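Local coordinates for calreticulin, putative (Trypanosoma cruzi, PDB 5HCF), which probably acts as a lectin-like chaperone that binds both glycans and peptide segments of unfolded glycoproteins, at residues E97-H100 with G101-Y105. Numbering follows the deposited sequence.
Sequences EKFH and GETKY
H100 and T103 hold the two ends of a tight turn together through both backbone and side chain. T103 N donates to H100 O at 2.9 Å, arriving well above the carbonyl plane instead of on a lone pair. In return, the amide N of H100 reaches T103 OG1 at 2.8 Å in an almost straight bond (177°). T103 can take it because OG1 is anti to the carbonyl carbon and beside the backbone N (chi1 -46°), which turns it toward the H100 amide. T103 OG1 also sits at the edge of the F99 ring, 3.4 Å from F99 CD1, with T103 CB in the ring plane. On this inner side F99 is buried, and both it and T103 rest on L91 of strand 83-91 and on M94.

The imidazole of H100 folds back over the turn: with chi1 at 65°, CG stands between the backbone N and the carbonyl carbon, and T103 N lies over the ring centre. H100 ND1 donates to K98 O at 2.8 Å, with K98 O close to the ring plane, and this fixes the rotation of the imidazole. H19 stacks on the H100 ring. E102 lays CB and CG of its side chain against the same ring, E102 CB 3.1 Å from H100 NE2.

Beyond CG the contact thins: the E102 chain bends at chi2 and carries the carboxylate away, E102 OE1 ending 5.5 Å from H100 NE2. The exposed K98 side chain also leads away from the turn.

Residues 100-103 form a type I beta turn, reinforced by a side-chain-to-backbone bond, in the loop joining antiparallel strands 83-91 and 107-114 of the calreticulin domain's legume-lectin fold.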
loop_
_atom_site.group_PDB
_atom_site.type_symbol
_atom_site.label_atom_id
_atom_site.label_comp_id
_atom_site.label_asym_id
_atom_site.label_seq_id
_atom_site.Cartn_x
_atom_site.Cartn_y
_atom_site.Cartn_z
ATOM N N GLU A 97 -11.246 -6.185 15.309
ATOM C CA GLU A 97 -12.653 -5.798 15.418
ATOM C C GLU A 97 -12.844 -4.326 15.793
ATOM O O GLU A 97 -13.925 -3.765 15.585
ATOM C CB GLU A 97 -13.383 -6.700 16.417
ATOM C CG GLU A 97 -13.539 -8.129 15.925
ATOM C CD GLU A 97 -14.449 -8.960 16.806
ATOM O OE1 GLU A 97 -14.935 -8.434 17.832
ATOM O OE2 GLU A 97 -14.679 -10.140 16.466
ATOM N N LYS A 98 -11.806 -3.705 16.346
ATOM C CA LYS A 98 -11.860 -2.275 16.638
ATOM C C LYS A 98 -10.942 -1.525 15.691
ATOM O O LYS A 98 -10.553 -0.388 15.956
ATOM C CB LYS A 98 -11.478 -1.965 18.081
ATOM C CG LYS A 98 -12.347 -2.619 19.134
ATOM C CD LYS A 98 -11.747 -2.357 20.503
ATOM C CE LYS A 98 -12.529 -3.046 21.608
ATOM N NZ LYS A 98 -12.064 -2.558 22.946
ATOM N N PHE A 99 -10.604 -2.170 14.580
ATOM C CA PHE A 99 -9.728 -1.579 13.585
ATOM C C PHE A 99 -10.429 -0.433 12.868
ATOM O O PHE A 99 -11.512 -0.601 12.315
ATOM C CB PHE A 99 -9.289 -2.640 12.579
ATOM C CG PHE A 99 -8.472 -2.101 11.440
ATOM C CD1 PHE A 99 -7.444 -1.197 11.666
ATOM C CD2 PHE A 99 -8.731 -2.505 10.139
ATOM C CE1 PHE A 99 -6.695 -0.706 10.613
ATOM C CE2 PHE A 99 -7.985 -2.018 9.085
ATOM C CZ PHE A 99 -6.965 -1.119 9.322
ATOM N N HIS A 100 -9.804 0.737 12.883
ATOM C CA HIS A 100 -10.363 1.892 12.193
ATOM C C HIS A 100 -9.264 2.895 11.867
ATOM O O HIS A 100 -8.083 2.647 12.134
ATOM C CB HIS A 100 -11.461 2.550 13.034
ATOM C CG HIS A 100 -10.969 3.147 14.315
ATOM N ND1 HIS A 100 -10.461 2.386 15.347
ATOM C CD2 HIS A 100 -10.906 4.435 14.732
ATOM C CE1 HIS A 100 -10.104 3.179 16.341
ATOM N NE2 HIS A 100 -10.364 4.428 15.993
ATOM N N GLY A 101 -9.662 4.022 11.284
ATOM C CA GLY A 101 -8.729 5.045 10.845
ATOM C C GLY A 101 -7.702 5.486 11.871
ATOM O O GLY A 101 -6.619 5.937 11.506
ATOM N N GLU A 102 -8.031 5.350 13.153
ATOM C CA GLU A 102 -7.171 5.850 14.224
ATOM C C GLU A 102 -6.215 4.783 14.758
ATOM O O GLU A 102 -5.276 5.094 15.488
ATOM C CB GLU A 102 -8.020 6.398 15.371
ATOM C CG GLU A 102 -9.068 7.410 14.946
ATOM C CD GLU A 102 -8.482 8.784 14.712
ATOM O OE1 GLU A 102 -8.737 9.690 15.537
ATOM O OE2 GLU A 102 -7.769 8.956 13.699
ATOM N N THR A 103 -6.474 3.528 14.415
ATOM C CA THR A 103 -5.586 2.434 14.793
ATOM C C THR A 103 -4.145 2.728 14.388
ATOM O O THR A 103 -3.880 3.123 13.251
ATOM C CB THR A 103 -6.027 1.106 14.153
ATOM O OG1 THR A 103 -7.444 0.944 14.304
ATOM C CG2 THR A 103 -5.301 -0.068 14.797
ATOM N N LYS A 104 -3.217 2.529 15.319
ATOM C CA LYS A 104 -1.814 2.810 15.056
ATOM C C LYS A 104 -1.248 1.871 13.997
ATOM O O LYS A 104 -1.275 0.648 14.153
ATOM C CB LYS A 104 -0.986 2.694 16.336
ATOM C CG LYS A 104 0.518 2.696 16.087
ATOM C CD LYS A 104 1.317 2.761 17.379
ATOM C CE LYS A 104 2.817 2.773 17.097
ATOM N NZ LYS A 104 3.634 2.898 18.342
ATOM N N TYR A 105 -0.740 2.453 12.915
ATOM C CA TYR A 105 -0.060 1.683 11.883
ATOM C C TYR A 105 1.408 2.082 11.839
ATOM O O TYR A 105 1.791 3.102 12.406
ATOM C CB TYR A 105 -0.722 1.897 10.516
ATOM C CG TYR A 105 -0.748 3.343 10.069
ATOM C CD1 TYR A 105 -1.842 4.150 10.336
ATOM C CD2 TYR A 105 0.330 3.905 9.398
ATOM C CE1 TYR A 105 -1.867 5.470 9.944
ATOM C CE2 TYR A 105 0.314 5.227 9.001
ATOM C CZ TYR A 105 -0.788 6.003 9.277
ATOM O OH TYR A 105 -0.814 7.321 8.883
#